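Local coordinates for protein leucine aminopeptidase (Legionella pneumophila, PDB 5GNE) that probably removes amino acids one at a time from the N-termini of peptides, as a zinc-dependent aminopeptidase of peptidase family M28, at residues Glu107-Ala112 and Asn360-Gly365; Gly269-Ala272 and Asp276-Ile279; Pro331-Leu336 and Leu355-Asn360. One frame throughout, in Å; residues are numbered along the deposited sequence.

In the fold
All three contacts lie on the same side of the chain's centre, and helix 355-373 ties them together. In contact 1 the helix meets the turn before helix 111-123, and contact 3 joins its first turns to the end of strand 328-332; the two share Asn360, with centres about 12 Å apart. Contact 2, a loop leading into strand 279-282, is centred about 5 Å from contact 3, and Arg271 NE lies 2.9 Å from His357 ND1 between them. Contact 3 comes nearest to the metals: the side chain of Ala333 is about 10 Å from a bound zinc and about 9 Å from that of the zinc ligand Asp266. Contacts 1 and 2 are away from the metal sites.

Contact 1. Residues Glu107-Ala112 and Asn360-Gly365; sequences EQIDPA and NFTKLG
Ile109 leans on helix 355-373 with one branch, and its CD1 reaches Lys363 CG at 3.5 Å. CG1 stands anti to the carbonyl carbon (chi1 -66°) and the chain runs on extended to CD1 (chi2 164°), which carries the methyl across to the helix. On the way Ile109 CG1 passes Thr362 CG2 at 4.1 Å, the two side chains overlapping as they point opposite ways. The lysine meets the isoleucine at about a right angle; it is touched at CG, near its root, while the rest of the chain runs on extended. This is plain apolar packing between the connection from helix 99-106 to helix 111-123 and the last helix of the M28 peptidase fold; no hydrogen bond crosses it. Thr362 divides its two branches: the methyl faces Ile109, whereas OG1 is hydrogen-bonded to Met358 O one turn back in its own helix. Beyond the isoleucine, Asp110 is the N-cap of helix 111-123, where OD1 accepts a weak bond from Ala112 N at 3.2 Å. The backbone N of Asp110 is hydrogen-bonded to Glu214 of helix 202-221, whose side chain also touches Thr362, while Ile109 also touches Leu366 further along helix 355-373.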
loop_
_atom_site.group_PDB
_atom_site.type_symbol
_atom_site.label_atom_id
_atom_site.label_comp_id
_atom_site.label_asym_id
_atom_site.label_seq_id
_atom_site.Cartn_x
_atom_site.Cartn_y
_atom_site.Cartn_z
ATOM N N GLU A 107 -15.013 -19.652 -0.981
ATOM C CA GLU A 107 -16.453 -19.802 -1.222
ATOM C C GLU A 107 -17.294 -18.682 -0.608
ATOM O O GLU A 107 -18.469 -18.543 -0.923
ATOM C CB GLU A 107 -16.936 -21.161 -0.697
ATOM C CG GLU A 107 -16.434 -22.342 -1.509
ATOM C CD GLU A 107 -16.692 -23.682 -0.831
ATOM O OE1 GLU A 107 -17.873 -24.010 -0.581
ATOM O OE2 GLU A 107 -15.710 -24.415 -0.561
ATOM N N GLN A 108 -16.693 -17.879 0.262
ATOM C CA GLN A 108 -17.408 -16.755 0.842
ATOM C C GLN A 108 -17.095 -15.423 0.175
ATOM O O GLN A 108 -17.650 -14.397 0.554
ATOM C CB GLN A 108 -17.110 -16.670 2.328
ATOM C CG GLN A 108 -17.468 -17.935 3.050
ATOM C CD GLN A 108 -17.922 -17.668 4.461
ATOM O OE1 GLN A 108 -17.104 -17.549 5.378
ATOM N NE2 GLN A 108 -19.237 -17.536 4.646
ATOM N N ILE A 109 -16.225 -15.420 -0.826
ATOM C CA ILE A 109 -15.957 -14.175 -1.525
ATOM C C ILE A 109 -17.194 -13.719 -2.257
ATOM O O ILE A 109 -17.754 -14.470 -3.059
ATOM C CB ILE A 109 -14.829 -14.286 -2.544
ATOM C CG1 ILE A 109 -13.492 -14.546 -1.837
ATOM C CG2 ILE A 109 -14.764 -13.017 -3.386
ATOM C CD1 ILE A 109 -12.402 -15.062 -2.796
ATOM N N ASP A 110 -17.628 -12.504 -1.940
ATOM C CA ASP A 110 -18.782 -11.882 -2.564
ATOM C C ASP A 110 -18.348 -10.772 -3.537
ATOM O O ASP A 110 -18.176 -9.617 -3.140
ATOM C CB ASP A 110 -19.727 -11.336 -1.483
ATOM C CG ASP A 110 -21.038 -10.799 -2.059
ATOM O OD1 ASP A 110 -21.186 -10.761 -3.299
ATOM O OD2 ASP A 110 -21.936 -10.429 -1.269
ATOM N N PRO A 111 -18.165 -11.118 -4.819
ATOM C CA PRO A 111 -17.745 -10.170 -5.860
ATOM C C PRO A 111 -18.585 -8.883 -5.946
ATOM O O PRO A 111 -18.061 -7.814 -6.274
ATOM C CB PRO A 111 -17.887 -10.989 -7.143
ATOM C CG PRO A 111 -17.666 -12.376 -6.714
ATOM C CD PRO A 111 -18.302 -12.481 -5.350
ATOM N N ALA A 112 -19.875 -8.982 -5.661
ATOM C CA ALA A 112 -20.728 -7.799 -5.684
ATOM C C ALA A 112 -20.304 -6.798 -4.605
ATOM O O ALA A 112 -20.341 -5.582 -4.813
ATOM C CB ALA A 112 -22.186 -8.190 -5.504
ATOM N N ASN A 360 -9.485 -12.455 -7.894
ATOM C CA ASN A 360 -8.259 -13.247 -7.750
ATOM C C ASN A 360 -7.292 -12.664 -6.700
ATOM O O ASN A 360 -6.720 -13.416 -5.914
ATOM C CB ASN A 360 -7.555 -13.422 -9.096
ATOM C CG ASN A 360 -8.237 -14.482 -9.996
ATOM O OD1 ASN A 360 -8.992 -15.348 -9.517
ATOM N ND2 ASN A 360 -7.953 -14.422 -11.299
ATOM N N PHE A 361 -7.111 -11.340 -6.673
ATOM C CA PHE A 361 -6.329 -10.710 -5.595
ATOM C C PHE A 361 -6.954 -10.948 -4.217
ATOM O O PHE A 361 -6.239 -11.173 -3.238
ATOM C CB PHE A 361 -6.181 -9.209 -5.822
ATOM C CG PHE A 361 -5.138 -8.845 -6.833
ATOM C CD1 PHE A 361 -5.469 -8.720 -8.173
ATOM C CD2 PHE A 361 -3.823 -8.642 -6.449
ATOM C CE1 PHE A 361 -4.507 -8.395 -9.130
ATOM C CE2 PHE A 361 -2.856 -8.303 -7.397
ATOM C CZ PHE A 361 -3.200 -8.181 -8.740
ATOM N N THR A 362 -8.281 -10.944 -4.138
ATOM C CA THR A 362 -8.924 -11.327 -2.878
ATOM C C THR A 362 -8.615 -12.763 -2.488
ATOM O O THR A 362 -8.291 -13.033 -1.329
ATOM C CB THR A 362 -10.463 -11.138 -2.940
ATOM O OG1 THR A 362 -10.729 -9.819 -3.404
ATOM C CG2 THR A 362 -11.089 -11.291 -1.578
ATOM N N LYS A 363 -8.661 -13.673 -3.462
ATOM C CA LYS A 363 -8.264 -15.052 -3.194
ATOM C C LYS A 363 -6.844 -15.095 -2.655
ATOM O O LYS A 363 -6.592 -15.691 -1.593
ATOM C CB LYS A 363 -8.381 -15.914 -4.442
ATOM C CG LYS A 363 -9.811 -16.263 -4.807
ATOM C CD LYS A 363 -9.920 -17.089 -6.085
ATOM C CE LYS A 363 -11.363 -17.567 -6.260
ATOM N NZ LYS A 363 -11.659 -18.104 -7.591
ATOM N N LEU A 364 -5.927 -14.441 -3.366
ATOM C CA LEU A 364 -4.535 -14.434 -2.957
ATOM C C LEU A 364 -4.363 -13.939 -1.541
ATOM O O LEU A 364 -3.762 -14.610 -0.728
ATOM C CB LEU A 364 -3.707 -13.573 -3.902
ATOM C CG LEU A 364 -2.245 -13.451 -3.468
ATOM C CD1 LEU A 364 -1.584 -14.809 -3.407
ATOM C CD2 LEU A 364 -1.506 -12.533 -4.436
ATOM N N GLY A 365 -4.943 -12.780 -1.246
ATOM C CA GLY A 365 -4.965 -12.231 0.096
ATOM C C GLY A 365 -5.454 -13.185 1.173
ATOM O O GLY A 365 -4.859 -13.282 2.262
#

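Contact 2. Residues Gly269-Ala272 and Asp276-Ile279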
loop_
_atom_site.group_PDB
_atom_site.type_symbol
_atom_site.label_atom_id
_atom_site.label_comp_id
_atom_site.label_asym_id
_atom_site.label_seq_id
_atom_site.Cartn_x
_atom_site.Cartn_y
_atom_site.Cartn_z
ATOM N N GLY A 269 -6.754 -4.178 -10.063
ATOM C CA GLY A 269 -7.976 -4.311 -10.832
ATOM C C GLY A 269 -7.993 -4.110 -12.332
ATOM O O GLY A 269 -9.036 -4.269 -12.959
ATOM N N TYR A 270 -6.854 -3.782 -12.919
ATOM C CA TYR A 270 -6.819 -3.482 -14.338
ATOM C C TYR A 270 -6.049 -4.534 -15.081
ATOM O O TYR A 270 -4.923 -4.863 -14.716
ATOM C CB TYR A 270 -6.202 -2.119 -14.598
ATOM C CG TYR A 270 -5.936 -1.833 -16.068
ATOM C CD1 TYR A 270 -6.950 -1.423 -16.911
ATOM C CD2 TYR A 270 -4.659 -1.955 -16.602
ATOM C CE1 TYR A 270 -6.712 -1.139 -18.250
ATOM C CE2 TYR A 270 -4.412 -1.681 -17.939
ATOM C CZ TYR A 270 -5.442 -1.273 -18.755
ATOM O OH TYR A 270 -5.191 -1.002 -20.075
ATOM N N ARG A 271 -6.669 -5.073 -16.123
ATOM C CA ARG A 271 -5.960 -5.981 -16.994
ATOM C C ARG A 271 -5.624 -5.293 -18.295
ATOM O O ARG A 271 -6.457 -4.603 -18.860
ATOM C CB ARG A 271 -6.762 -7.249 -17.261
ATOM C CG ARG A 271 -6.933 -8.103 -16.039
ATOM C CD ARG A 271 -7.328 -9.486 -16.464
ATOM N NE ARG A 271 -7.674 -10.351 -15.344
ATOM C CZ ARG A 271 -8.509 -11.374 -15.449
ATOM N NH1 ARG A 271 -9.052 -11.654 -16.627
ATOM N NH2 ARG A 271 -8.783 -12.130 -14.399
ATOM N N ALA A 272 -4.379 -5.439 -18.729
ATOM C CA ALA A 272 -3.935 -4.868 -19.994
ATOM C C ALA A 272 -4.682 -5.568 -21.138
ATOM O O ALA A 272 -5.266 -4.912 -22.003
ATOM C CB ALA A 272 -2.434 -5.013 -20.149
ATOM N N ASP A 276 -6.177 -11.800 -19.799
ATOM C CA ASP A 276 -4.822 -12.201 -19.440
ATOM C C ASP A 276 -4.820 -13.018 -18.127
ATOM O O ASP A 276 -4.198 -14.058 -18.096
ATOM C CB ASP A 276 -3.871 -11.003 -19.347
ATOM C CG ASP A 276 -2.396 -11.417 -19.475
ATOM O OD1 ASP A 276 -2.060 -12.605 -19.225
ATOM O OD2 ASP A 276 -1.563 -10.543 -19.795
ATOM N N GLN A 277 -5.449 -12.577 -17.035
ATOM C CA GLN A 277 -5.350 -13.378 -15.776
ATOM C C GLN A 277 -3.992 -13.625 -15.127
ATOM O O GLN A 277 -3.938 -14.203 -14.056
ATOM C CB GLN A 277 -6.034 -14.741 -15.974
ATOM C CG GLN A 277 -7.083 -15.141 -14.971
ATOM C CD GLN A 277 -8.015 -16.201 -15.483
ATOM O OE1 GLN A 277 -8.587 -16.979 -14.696
ATOM N NE2 GLN A 277 -8.440 -16.005 -16.732
ATOM N N THR A 278 -2.908 -13.150 -15.719
ATOM C CA THR A 278 -1.609 -13.199 -15.041
ATOM C C THR A 278 -1.562 -12.208 -13.886
ATOM O O THR A 278 -2.049 -11.092 -14.005
ATOM C CB THR A 278 -0.423 -12.897 -16.014
ATOM O OG1 THR A 278 -0.423 -13.849 -17.096
ATOM C CG2 THR A 278 0.900 -12.985 -15.278
ATOM N N ILE A 279 -1.021 -12.626 -12.751
ATOM C CA ILE A 279 -0.717 -11.665 -11.695
ATOM C C ILE A 279 0.805 -11.545 -11.534
ATOM O O ILE A 279 1.527 -12.539 -11.526
ATOM C CB ILE A 279 -1.407 -12.044 -10.383
ATOM C CG1 ILE A 279 -2.924 -11.927 -10.584
ATOM C CG2 ILE A 279 -0.957 -11.126 -9.257
ATOM C CD1 ILE A 279 -3.783 -12.324 -9.383
#
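Arg271 stretches alongside Gln277 within the loop that joins strands 259-264 and 279-282 of the central mixed sheet in this M28 peptidase fold. The loop doubles back here, bringing the CA atoms of Arg271 and Asp276 to 6.8 Å. From CB, which points toward the 276-279 segment, a chi1 of -67° swings CG of the arginine to the side of the backbone N, and the chain runs extended through CD to NE. CD is the first atom to meet the other segment: Arg271 CD lies 3.7 Å from Gln277 N and 4.2 Å from Asp276 N. Arg271 NE follows at 3.6 Å from Gln277 N. The guanidinium lies flat against the Gln277 backbone, which covers one of its faces; Gln277 N sits 3.4 Å from the guanidinium plane, nearer the rim than the centre. NH1 is hydrogen-bonded to Ala274 O, inside the same loop, and has a long, weak ion pair with Glu356 of helix 355-373. Gln277 points the same way as the arginine, its amide plane within 3° of the guanidinium plane, and the two polar ends run side by side without a hydrogen bond between them. Nearby, Thr278 OG1 donates to Asp276 OD1 at 3.0 Å, approaching from above the carboxylate plane. At the arginine's tip, Arg271 NH2, which is hydrogen-bonded elsewhere in the protein, also touches the aliphatic part of the glutamine, 3.5 Å from Gln277 CG.

Contact 3. Residues Pro331-Leu336 and Leu355-Asn360; sequences PSATTL and LEHMVN
His357 reaches from the first turns of helix 355-373 to Ala333, just beyond the end of strand 328-332, and the whole contact rests on this one pair. With CG anti to the backbone N (chi1 -151°), the imidazole projects from the helix and meets the loop with its NE2 edge. His357 NE2 donates to Ala333 O, and the oxygen lies close to the imidazole plane, off that edge; the bond is nearly straight at 165° but weak, the N to O distance from His357 NE2 to Ala333 O being 3.3 Å. The tight part is completed by the methyl of Ala333, whose CB packs 3.7 Å from NE2 and 3.8 Å from CD2 of His357. Both residues are buried, and Phe361, one turn on, meets the ring edge-to-face. The outer ends are looser: Glu356, next to His357 in the helix, is exposed, while Leu336 ends the other segment at the surface, its backbone N hydrogen-bonded to Thr309 OG1. In the fold, the helix packs against the sheet where strands 328-332 and 279-282 run side by side: His357 and Asn360 touch Ile279 of strand 279-282, and the backbone of Ser332 pairs with Trp280 of that strand. The flanks of the helix are filled from outside the sheet, as Met358 lies on helix 202-221 and Leu355 and Val359 rest on Pro111 of helix 111-123.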
loop_
_atom_site.group_PDB
_atom_site.type_symbol
_atom_site.label_atom_id
_atom_site.label_comp_id
_atom_site.label_asym_id
_atom_site.label_seq_id
_atom_site.Cartn_x
_atom_site.Cartn_y
_atom_site.Cartn_z
ATOM N N PRO A 331 1.852 -8.046 -4.728
ATOM C CA PRO A 331 1.247 -8.513 -5.991
ATOM C C PRO A 331 0.626 -7.347 -6.780
ATOM O O PRO A 331 -0.047 -6.491 -6.191
ATOM C CB PRO A 331 0.177 -9.505 -5.519
ATOM C CG PRO A 331 -0.241 -8.978 -4.166
ATOM C CD PRO A 331 1.021 -8.384 -3.552
ATOM N N SER A 332 0.828 -7.321 -8.094
ATOM C CA SER A 332 0.317 -6.226 -8.914
ATOM C C SER A 332 -0.470 -6.660 -10.178
ATOM O O SER A 332 -0.159 -7.659 -10.821
ATOM C CB SER A 332 1.488 -5.339 -9.307
ATOM O OG SER A 332 1.041 -4.203 -10.001
ATOM N N ALA A 333 -1.477 -5.861 -10.529
ATOM C CA ALA A 333 -2.325 -6.080 -11.698
ATOM C C ALA A 333 -1.591 -6.073 -13.044
ATOM O O ALA A 333 -1.984 -6.788 -13.961
ATOM C CB ALA A 333 -3.453 -5.034 -11.721
ATOM N N THR A 334 -0.535 -5.270 -13.161
ATOM C CA THR A 334 0.165 -5.071 -14.441
ATOM C C THR A 334 1.681 -5.201 -14.295
ATOM O O THR A 334 2.206 -5.109 -13.182
ATOM C CB THR A 334 -0.141 -3.686 -15.055
ATOM O OG1 THR A 334 0.259 -2.669 -14.133
ATOM C CG2 THR A 334 -1.621 -3.525 -15.340
ATOM N N THR A 335 2.365 -5.491 -15.404
ATOM C CA THR A 335 3.827 -5.374 -15.494
ATOM C C THR A 335 4.168 -3.925 -15.758
ATOM O O THR A 335 3.299 -3.156 -16.153
ATOM C CB THR A 335 4.430 -6.224 -16.610
ATOM O OG1 THR A 335 3.825 -7.514 -16.612
ATOM C CG2 THR A 335 5.940 -6.394 -16.422
ATOM N N LEU A 336 5.433 -3.563 -15.597
ATOM C CA LEU A 336 5.862 -2.200 -15.863
ATOM C C LEU A 336 5.848 -1.784 -17.350
ATOM O O LEU A 336 5.863 -0.590 -17.657
ATOM C CB LEU A 336 7.257 -1.989 -15.277
ATOM C CG LEU A 336 7.739 -0.555 -15.405
ATOM C CD1 LEU A 336 6.741 0.359 -14.709
ATOM C CD2 LEU A 336 9.110 -0.428 -14.788
ATOM N N LEU A 355 -13.368 -7.158 -12.613
ATOM C CA LEU A 355 -13.816 -7.778 -11.364
ATOM C C LEU A 355 -13.269 -9.180 -11.174
ATOM O O LEU A 355 -13.003 -9.568 -10.036
ATOM C CB LEU A 355 -15.337 -7.808 -11.246
ATOM C CG LEU A 355 -15.892 -8.273 -9.883
ATOM C CD1 LEU A 355 -15.314 -7.545 -8.683
ATOM C CD2 LEU A 355 -17.395 -8.163 -9.845
ATOM N N GLU A 356 -13.050 -9.931 -12.247
ATOM C CA GLU A 356 -12.435 -11.253 -12.091
ATOM C C GLU A 356 -11.026 -11.112 -11.478
ATOM O O GLU A 356 -10.635 -11.878 -10.582
ATOM C CB GLU A 356 -12.324 -11.979 -13.444
ATOM C CG GLU A 356 -11.859 -13.440 -13.353
ATOM C CD GLU A 356 -12.044 -14.224 -14.648
ATOM O OE1 GLU A 356 -12.641 -15.320 -14.615
ATOM O OE2 GLU A 356 -11.578 -13.752 -15.705
ATOM N N HIS A 357 -10.318 -10.074 -11.911
ATOM C CA HIS A 357 -8.951 -9.799 -11.480
ATOM C C HIS A 357 -8.843 -9.451 -9.985
ATOM O O HIS A 357 -8.008 -9.987 -9.265
ATOM C CB HIS A 357 -8.412 -8.657 -12.360
ATOM C CG HIS A 357 -6.934 -8.683 -12.580
ATOM N ND1 HIS A 357 -6.233 -9.842 -12.835
ATOM C CD2 HIS A 357 -6.035 -7.675 -12.709
ATOM C CE1 HIS A 357 -4.960 -9.557 -13.030
ATOM N NE2 HIS A 357 -4.819 -8.243 -12.973
ATOM N N MET A 358 -9.756 -8.616 -9.521
ATOM C CA MET A 358 -9.875 -8.283 -8.116
ATOM C C MET A 358 -10.260 -9.477 -7.270
ATOM O O MET A 358 -9.676 -9.701 -6.191
ATOM C CB MET A 358 -10.894 -7.182 -7.957
ATOM C CG MET A 358 -10.456 -5.920 -8.650
ATOM S SD MET A 358 -11.527 -4.568 -8.237
ATOM C CE MET A 358 -10.845 -3.342 -9.261
ATOM N N VAL A 359 -11.211 -10.267 -7.768
ATOM C CA VAL A 359 -11.582 -11.483 -7.064
ATOM C C VAL A 359 -10.334 -12.346 -6.873
ATOM O O VAL A 359 -10.121 -12.885 -5.800
ATOM C CB VAL A 359 -12.671 -12.307 -7.818
ATOM C CG1 VAL A 359 -12.741 -13.727 -7.256
ATOM C CG2 VAL A 359 -14.033 -11.640 -7.713
ATOM N N ASN A 360 -9.485 -12.455 -7.894
ATOM C CA ASN A 360 -8.259 -13.247 -7.750
ATOM C C ASN A 360 -7.292 -12.664 -6.700
ATOM O O ASN A 360 -6.720 -13.416 -5.914
ATOM C CB ASN A 360 -7.555 -13.422 -9.096
ATOM C CG ASN A 360 -8.237 -14.482 -9.996
ATOM O OD1 ASN A 360 -8.992 -15.348 -9.517
ATOM N ND2 ASN A 360 -7.953 -14.422 -11.299
#